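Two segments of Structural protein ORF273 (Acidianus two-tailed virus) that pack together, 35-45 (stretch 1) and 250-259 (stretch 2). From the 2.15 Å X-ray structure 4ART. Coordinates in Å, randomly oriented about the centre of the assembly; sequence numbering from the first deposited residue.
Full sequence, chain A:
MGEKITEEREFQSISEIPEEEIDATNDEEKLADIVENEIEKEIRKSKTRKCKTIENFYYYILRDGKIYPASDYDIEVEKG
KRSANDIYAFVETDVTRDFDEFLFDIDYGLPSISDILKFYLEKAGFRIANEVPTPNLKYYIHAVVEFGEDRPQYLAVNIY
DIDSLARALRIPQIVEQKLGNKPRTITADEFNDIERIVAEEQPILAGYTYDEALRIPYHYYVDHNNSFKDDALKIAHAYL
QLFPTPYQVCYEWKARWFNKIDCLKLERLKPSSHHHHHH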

ATOM      1  N   VAL A  35      -7.470  -6.777  21.072  1.00 31.38           N
ATOM      2  CA  VAL A  35      -7.349  -6.985  19.612  1.00 29.55           C
ATOM      3  C   VAL A  35      -7.438  -8.479  19.305  1.00 34.65           C
ATOM      4  O   VAL A  35      -8.278  -8.875  18.521  1.00 36.67           O
ATOM      5  CB  VAL A  35      -6.084  -6.304  18.993  1.00 30.88           C
ATOM      6  CG1 VAL A  35      -5.843  -6.769  17.548  1.00 30.45           C
ATOM      7  CG2 VAL A  35      -6.195  -4.786  19.050  1.00 29.50           C
ATOM      8  N   GLU A  36      -6.630  -9.310  19.986  1.00 32.40           N
ATOM      9  CA  GLU A  36      -6.647 -10.764  19.821  1.00 33.00           C
ATOM     10  C   GLU A  36      -8.038 -11.373  19.981  1.00 37.51           C
ATOM     11  O   GLU A  36      -8.416 -12.203  19.162  1.00 37.92           O
ATOM     12  CB  GLU A  36      -5.671 -11.420  20.791  1.00 34.10           C
ATOM     13  CG  GLU A  36      -5.674 -12.940  20.761  1.00 45.75           C
ATOM     14  CD  GLU A  36      -6.229 -13.607  22.004  1.00 66.01           C
ATOM     15  OE1 GLU A  36      -5.873 -13.188  23.129  1.00 51.05           O
ATOM     16  OE2 GLU A  36      -6.987 -14.591  21.847  1.00 74.66           O
ATOM     17  N   ASN A  37      -8.781 -10.972  21.035  1.00 33.62           N
ATOM     18  CA  ASN A  37     -10.112 -11.484  21.333  1.00 34.96           C
ATOM     19  C   ASN A  37     -11.085 -11.185  20.230  1.00 40.52           C
ATOM     20  O   ASN A  37     -11.934 -12.015  19.923  1.00 41.00           O
ATOM     21  CB  ASN A  37     -10.643 -10.954  22.654  1.00 36.35           C
ATOM     22  CG  ASN A  37     -10.190 -11.753  23.853  1.00 68.21           C
ATOM     23  OD1 ASN A  37     -10.204 -12.992  23.853  1.00 69.83           O
ATOM     24  ND2 ASN A  37      -9.822 -11.063  24.926  1.00 56.37           N
ATOM     25  N   GLU A  38     -10.944  -9.999  19.627  1.00 37.53           N
ATOM     26  CA  GLU A  38     -11.777  -9.563  18.533  1.00 38.35           C
ATOM     27  C   GLU A  38     -11.436 -10.324  17.234  1.00 43.48           C
ATOM     28  O   GLU A  38     -12.350 -10.844  16.618  1.00 44.69           O
ATOM     29  CB  GLU A  38     -11.696  -8.033  18.380  1.00 38.55           C
ATOM     30  CG  GLU A  38     -12.695  -7.425  17.397  1.00 46.52           C
ATOM     31  CD  GLU A  38     -14.174  -7.750  17.544  1.00 65.15           C
ATOM     32  OE1 GLU A  38     -14.638  -8.032  18.674  1.00 47.91           O
ATOM     33  OE2 GLU A  38     -14.879  -7.692  16.512  1.00 62.55           O
ATOM     34  N   ILE A  39     -10.138 -10.422  16.832  1.00 40.49           N
ATOM     35  CA  ILE A  39      -9.749 -11.179  15.618  1.00 41.21           C
ATOM     36  C   ILE A  39     -10.260 -12.630  15.748  1.00 48.35           C
ATOM     37  O   ILE A  39     -10.848 -13.156  14.811  1.00 49.85           O
ATOM     38  CB  ILE A  39      -8.211 -11.162  15.312  1.00 42.58           C
ATOM     39  CG1 ILE A  39      -7.531  -9.767  15.486  1.00 40.49           C
ATOM     40  CG2 ILE A  39      -7.890 -11.804  13.953  1.00 43.93           C
ATOM     41  CD1 ILE A  39      -7.995  -8.626  14.596  1.00 44.17           C
ATOM     42  N   GLU A  40     -10.043 -13.251  16.924  1.00 45.98           N
ATOM     43  CA  GLU A  40     -10.481 -14.608  17.238  1.00 48.99           C
ATOM     44  C   GLU A  40     -11.998 -14.750  17.016  1.00 57.06           C
ATOM     45  O   GLU A  40     -12.408 -15.626  16.247  1.00 58.32           O
ATOM     46  CB  GLU A  40     -10.101 -14.948  18.681  1.00 50.17           C
ATOM     47  CG  GLU A  40     -10.216 -16.409  19.043  1.00 61.58           C
ATOM     48  CD  GLU A  40      -9.993 -16.588  20.526  1.00 77.04           C
ATOM     49  OE1 GLU A  40     -10.944 -16.326  21.302  1.00 71.46           O
ATOM     50  OE2 GLU A  40      -8.857 -16.943  20.918  1.00 59.35           O
ATOM     51  N   LYS A  41     -12.808 -13.839  17.636  1.00 53.89           N
ATOM     52  CA  LYS A  41     -14.280 -13.768  17.545  1.00 55.80           C
ATOM     53  C   LYS A  41     -14.719 -13.692  16.089  1.00 60.84           C
ATOM     54  O   LYS A  41     -15.641 -14.396  15.696  1.00 62.40           O
ATOM     55  CB  LYS A  41     -14.808 -12.547  18.324  1.00 57.10           C
ATOM     56  CG  LYS A  41     -16.312 -12.534  18.541  1.00 73.83           C
ATOM     57  CD  LYS A  41     -16.819 -11.164  18.981  1.00 82.63           C
ATOM     58  CE  LYS A  41     -17.314 -10.330  17.816  1.00 95.14           C
ATOM     59  NZ  LYS A  41     -17.902  -9.039  18.260  1.00103.58           N
ATOM     60  N   GLU A  42     -14.026 -12.858  15.294  1.00 57.54           N
ATOM     61  CA  GLU A  42     -14.268 -12.670  13.860  1.00 59.07           C
ATOM     62  C   GLU A  42     -13.949 -13.918  13.046  1.00 65.18           C
ATOM     63  O   GLU A  42     -14.712 -14.250  12.143  1.00 66.62           O
ATOM     64  CB  GLU A  42     -13.496 -11.459  13.321  1.00 58.41           C
ATOM     65  CG  GLU A  42     -14.016 -10.135  13.864  1.00 67.83           C
ATOM     66  CD  GLU A  42     -14.388  -9.064  12.854  1.00 94.47           C
ATOM     67  OE1 GLU A  42     -14.081  -9.220  11.649  1.00 92.01           O
ATOM     68  OE2 GLU A  42     -14.935  -8.026  13.290  1.00 85.72           O
ATOM     69  N   ILE A  43     -12.852 -14.629  13.369  1.00 61.45           N
ATOM     70  CA  ILE A  43     -12.481 -15.859  12.664  1.00 62.85           C
ATOM     71  C   ILE A  43     -13.543 -16.965  12.827  1.00 71.24           C
ATOM     72  O   ILE A  43     -14.061 -17.441  11.818  1.00 74.28           O
ATOM     73  CB  ILE A  43     -11.027 -16.323  12.959  1.00 63.98           C
ATOM     74  CG1 ILE A  43     -10.015 -15.324  12.354  1.00 62.01           C
ATOM     75  CG2 ILE A  43     -10.770 -17.745  12.439  1.00 66.82           C
ATOM     76  CD1 ILE A  43      -8.568 -15.414  12.926  1.00 65.49           C
ATOM     77  N   ARG A  44     -13.927 -17.285  14.085  1.00 67.72           N
ATOM     78  CA  ARG A  44     -14.920 -18.317  14.422  1.00 70.15           C
ATOM     79  C   ARG A  44     -16.301 -18.135  13.743  1.00 77.37           C
ATOM     80  O   ARG A  44     -17.055 -19.104  13.646  1.00 80.61           O
ATOM     81  CB  ARG A  44     -15.040 -18.530  15.947  1.00 68.44           C
ATOM     82  CG  ARG A  44     -13.718 -18.394  16.719  1.00 71.58           C
ATOM     83  CD  ARG A  44     -13.548 -19.323  17.899  1.00 80.20           C
ATOM     84  NE  ARG A  44     -14.646 -19.247  18.860  1.00 93.40           N
ATOM     85  CZ  ARG A  44     -15.109 -20.287  19.544  1.00112.48           C
ATOM     86  NH1 ARG A  44     -14.549 -21.482  19.406  1.00 98.56           N
ATOM     87  NH2 ARG A  44     -16.121 -20.136  20.390  1.00106.04           N
ATOM     88  N   LYS A  45     -16.598 -16.922  13.220  1.00 72.32           N
ATOM     89  CA  LYS A  45     -17.843 -16.606  12.515  1.00 98.59           C
ATOM     90  C   LYS A  45     -17.600 -16.088  11.085  1.00118.14           C
ATOM     91  O   LYS A  45     -16.811 -16.658  10.331  1.00 79.19           O
ATOM     92  CB  LYS A  45     -18.717 -15.634  13.337  1.00100.61           C
ATOM     93  CG  LYS A  45     -18.143 -14.226  13.534  1.00109.98           C
ATOM     94  CD  LYS A  45     -18.762 -13.510  14.741  1.00120.61           C
ATOM     95  CE  LYS A  45     -19.924 -12.611  14.379  1.00134.76           C
ATOM     96  NZ  LYS A  45     -20.484 -11.921  15.572  1.00143.58           N
ATOM     97  N   CYS A 250       2.469 -11.663  20.144  1.00 29.87           N
ATOM     98  CA  CYS A 250       2.252 -12.688  19.131  1.00 31.28           C
ATOM     99  C   CYS A 250       1.467 -13.890  19.613  1.00 35.19           C
ATOM    100  O   CYS A 250       1.414 -14.173  20.804  1.00 33.93           O
ATOM    101  CB  CYS A 250       3.550 -13.087  18.434  1.00 32.15           C
ATOM    102  SG  CYS A 250       4.476 -11.701  17.746  1.00 35.30           S
ATOM    103  N   TYR A 251       0.764 -14.533  18.676  1.00 32.47           N
ATOM    104  CA  TYR A 251      -0.143 -15.650  18.920  1.00 33.70           C
ATOM    105  C   TYR A 251      -0.131 -16.634  17.757  1.00 40.00           C
ATOM    106  O   TYR A 251       0.118 -16.246  16.610  1.00 36.59           O
ATOM    107  CB  TYR A 251      -1.588 -15.136  19.049  1.00 34.09           C
ATOM    108  CG  TYR A 251      -1.800 -13.981  20.005  1.00 33.67           C
ATOM    109  CD1 TYR A 251      -1.632 -12.658  19.584  1.00 31.64           C
ATOM    110  CD2 TYR A 251      -2.232 -14.204  21.312  1.00 37.40           C
ATOM    111  CE1 TYR A 251      -1.884 -11.591  20.444  1.00 31.23           C
ATOM    112  CE2 TYR A 251      -2.441 -13.147  22.193  1.00 39.70           C
ATOM    113  CZ  TYR A 251      -2.308 -11.843  21.740  1.00 40.53           C
ATOM    114  OH  TYR A 251      -2.564 -10.815  22.608  1.00 38.64           O
ATOM    115  N   GLU A 252      -0.388 -17.914  18.059  1.00 40.61           N
ATOM    116  CA  GLU A 252      -0.497 -18.959  17.046  1.00 42.17           C
ATOM    117  C   GLU A 252      -1.913 -19.502  17.079  1.00 47.22           C
ATOM    118  O   GLU A 252      -2.479 -19.647  18.165  1.00 46.83           O
ATOM    119  CB  GLU A 252       0.539 -20.068  17.243  1.00 44.48           C
ATOM    120  CG  GLU A 252       0.439 -20.800  18.568  1.00 58.13           C
ATOM    121  CD  GLU A 252       1.281 -22.053  18.703  1.00 73.60           C
ATOM    122  OE1 GLU A 252       1.941 -22.449  17.713  1.00 52.67           O
ATOM    123  OE2 GLU A 252       1.267 -22.646  19.806  1.00 73.67           O
ATOM    124  N   TRP A 253      -2.502 -19.751  15.901  1.00 45.08           N
ATOM    125  CA  TRP A 253      -3.841 -20.323  15.797  1.00 47.67           C
ATOM    126  C   TRP A 253      -3.704 -21.819  15.986  1.00 56.28           C
ATOM    127  O   TRP A 253      -3.017 -22.481  15.200  1.00 56.12           O
ATOM    128  CB  TRP A 253      -4.472 -20.012  14.445  1.00 46.72           C
ATOM    129  CG  TRP A 253      -5.913 -20.412  14.355  1.00 49.36           C
ATOM    130  CD1 TRP A 253      -6.421 -21.528  13.756  1.00 53.63           C
ATOM    131  CD2 TRP A 253      -7.031 -19.706  14.907  1.00 49.43           C
ATOM    132  NE1 TRP A 253      -7.792 -21.544  13.871  1.00 53.76           N
ATOM    133  CE2 TRP A 253      -8.194 -20.441  14.579  1.00 54.67           C
ATOM    134  CE3 TRP A 253      -7.165 -18.520  15.652  1.00 49.65           C
ATOM    135  CZ2 TRP A 253      -9.475 -20.026  14.965  1.00 54.46           C
ATOM    136  CZ3 TRP A 253      -8.431 -18.115  16.045  1.00 51.85           C
ATOM    137  CH2 TRP A 253      -9.570 -18.864  15.705  1.00 54.10           C
ATOM    138  N   LYS A 254      -4.292 -22.339  17.063  1.00 56.43           N
ATOM    139  CA  LYS A 254      -4.204 -23.754  17.366  1.00 60.52           C
ATOM    140  C   LYS A 254      -5.501 -24.240  17.968  1.00 69.81           C
ATOM    141  O   LYS A 254      -5.836 -23.867  19.100  1.00 70.16           O
ATOM    142  CB  LYS A 254      -3.002 -24.057  18.287  1.00 63.57           C
ATOM    143  CG  LYS A 254      -2.558 -25.525  18.269  1.00 86.44           C
ATOM    144  CD  LYS A 254      -1.216 -25.743  18.975  1.00 98.07           C
ATOM    145  CE  LYS A 254      -1.361 -26.398  20.328  1.00111.74           C
ATOM    146  NZ  LYS A 254      -0.065 -26.450  21.056  1.00120.54           N
ATOM    147  N   ALA A 255      -6.233 -25.072  17.187  1.00 69.34           N
ATOM    148  CA  ALA A 255      -7.510 -25.698  17.542  1.00 70.93           C
ATOM    149  C   ALA A 255      -8.616 -24.688  17.900  1.00 75.14           C
ATOM    150  O   ALA A 255      -9.047 -24.618  19.058  1.00 76.16           O
ATOM    151  CB  ALA A 255      -7.316 -26.724  18.658  1.00 72.70           C
ATOM    152  N   ARG A 256      -9.073 -23.912  16.888  1.00 69.72           N
ATOM    153  CA  ARG A 256     -10.141 -22.903  16.972  1.00 68.82           C
ATOM    154  C   ARG A 256      -9.937 -21.712  17.960  1.00 71.35           C
ATOM    155  O   ARG A 256     -10.891 -20.977  18.235  1.00 71.65           O
ATOM    156  CB  ARG A 256     -11.571 -23.522  16.993  1.00 70.64           C
ATOM    157  CG  ARG A 256     -12.086 -24.015  18.361  1.00 81.74           C
ATOM    158  CD  ARG A 256     -13.447 -24.701  18.310  1.00 85.79           C
ATOM    159  NE  ARG A 256     -13.585 -25.667  19.401  1.00 89.44           N
ATOM    160  CZ  ARG A 256     -14.158 -25.417  20.576  1.00100.50           C
ATOM    161  NH1 ARG A 256     -14.703 -24.232  20.820  1.00 84.86           N
ATOM    162  NH2 ARG A 256     -14.203 -26.356  21.512  1.00 87.29           N
ATOM    163  N   TRP A 257      -8.685 -21.479  18.425  1.00 65.40           N
ATOM    164  CA  TRP A 257      -8.348 -20.376  19.336  1.00 63.30           C
ATOM    165  C   TRP A 257      -6.939 -19.846  19.087  1.00 58.14           C
ATOM    166  O   TRP A 257      -6.069 -20.595  18.626  1.00 56.42           O
ATOM    167  CB  TRP A 257      -8.382 -20.843  20.813  1.00 64.49           C
ATOM    168  CG  TRP A 257      -9.651 -21.478  21.282  1.00 68.77           C
ATOM    169  CD1 TRP A 257      -9.852 -22.801  21.560  1.00 73.59           C
ATOM    170  CD2 TRP A 257     -10.880 -20.809  21.595  1.00 69.66           C
ATOM    171  NE1 TRP A 257     -11.138 -22.999  22.010  1.00 75.05           N
ATOM    172  CE2 TRP A 257     -11.794 -21.793  22.033  1.00 76.10           C
ATOM    173  CE3 TRP A 257     -11.303 -19.468  21.539  1.00 70.34           C
ATOM    174  CZ2 TRP A 257     -13.109 -21.479  22.415  1.00 76.86           C
ATOM    175  CZ3 TRP A 257     -12.605 -19.158  21.908  1.00 73.28           C
ATOM    176  CH2 TRP A 257     -13.485 -20.152  22.360  1.00 75.99           C
ATOM    177  N   PHE A 258      -6.686 -18.584  19.484  1.00 49.83           N
ATOM    178  CA  PHE A 258      -5.331 -18.027  19.470  1.00 46.34           C
ATOM    179  C   PHE A 258      -4.699 -18.384  20.791  1.00 51.28           C
ATOM    180  O   PHE A 258      -5.360 -18.314  21.831  1.00 51.32           O
ATOM    181  CB  PHE A 258      -5.321 -16.502  19.316  1.00 45.55           C
ATOM    182  CG  PHE A 258      -5.449 -16.027  17.897  1.00 44.11           C
ATOM    183  CD1 PHE A 258      -4.488 -16.356  16.947  1.00 45.66           C
ATOM    184  CD2 PHE A 258      -6.516 -15.232  17.512  1.00 44.34           C
ATOM    185  CE1 PHE A 258      -4.615 -15.924  15.623  1.00 46.96           C
ATOM    186  CE2 PHE A 258      -6.641 -14.797  16.194  1.00 46.23           C
ATOM    187  CZ  PHE A 258      -5.689 -15.138  15.257  1.00 44.35           C
ATOM    188  N   ASN A 259      -3.432 -18.795  20.753  1.00 48.39           N
ATOM    189  CA  ASN A 259      -2.624 -19.147  21.923  1.00 47.33           C
ATOM    190  C   ASN A 259      -1.344 -18.295  21.858  1.00 46.81           C
ATOM    191  O   ASN A 259      -0.728 -18.191  20.789  1.00 44.39           O
ATOM    192  CB  ASN A 259      -2.305 -20.656  21.936  1.00 48.74           C
ATOM    193  CG  ASN A 259      -1.161 -21.048  22.844  1.00 88.96           C
ATOM    194  OD1 ASN A 259      -1.168 -20.790  24.060  1.00 89.52           O
ATOM    195  ND2 ASN A 259      -0.138 -21.671  22.265  1.00 84.29           N
TER

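The helix of stretch 1 lies alongside a β-hairpin whose arms, 250-253 and 258-259, are paired through Glu252 N to Asn259 O (2.8 Å) and Asn259 N to Glu252 O (2.9 Å). The helix axis runs 20° from that of strand 250-253, at 10.8 Å, leaving room for a layer of side chains.

Glu40 supplies the one hydrogen bond across the interface. With chi1 and chi2 both t (-167°, -173°), its chain extends far enough for OE2 to accept from Phe258 N at 3.1 Å and a nearly linear 166°, although its CA-CB bond points sideways. Glu36, chi1 t, lays its aliphatic part over Tyr251: CG sits 3.6 Å from the ring centroid, 16° off the normal, a CH-pi contact. Its OE2 lies 3.1 Å from Glu40 OE2; two acceptors cannot bond without a proton.

Ile43, m then t, directs CD1 to Phe258 CZ (3.7 Å), while its CG2 meets Trp253 CZ2 (3.6 Å), so one side chain touches two aromatic rings.

Arg44 bends through chi2 of -144°, off a well, and chi3 m. Its guanidinium lies flat on Trp257, centres of the two groups 3.8 Å apart and planes at 23°. The same placement leaves Arg44 NH1 3.1 Å from Arg256 NH1, a like-charge approach of two donors rather than a bond.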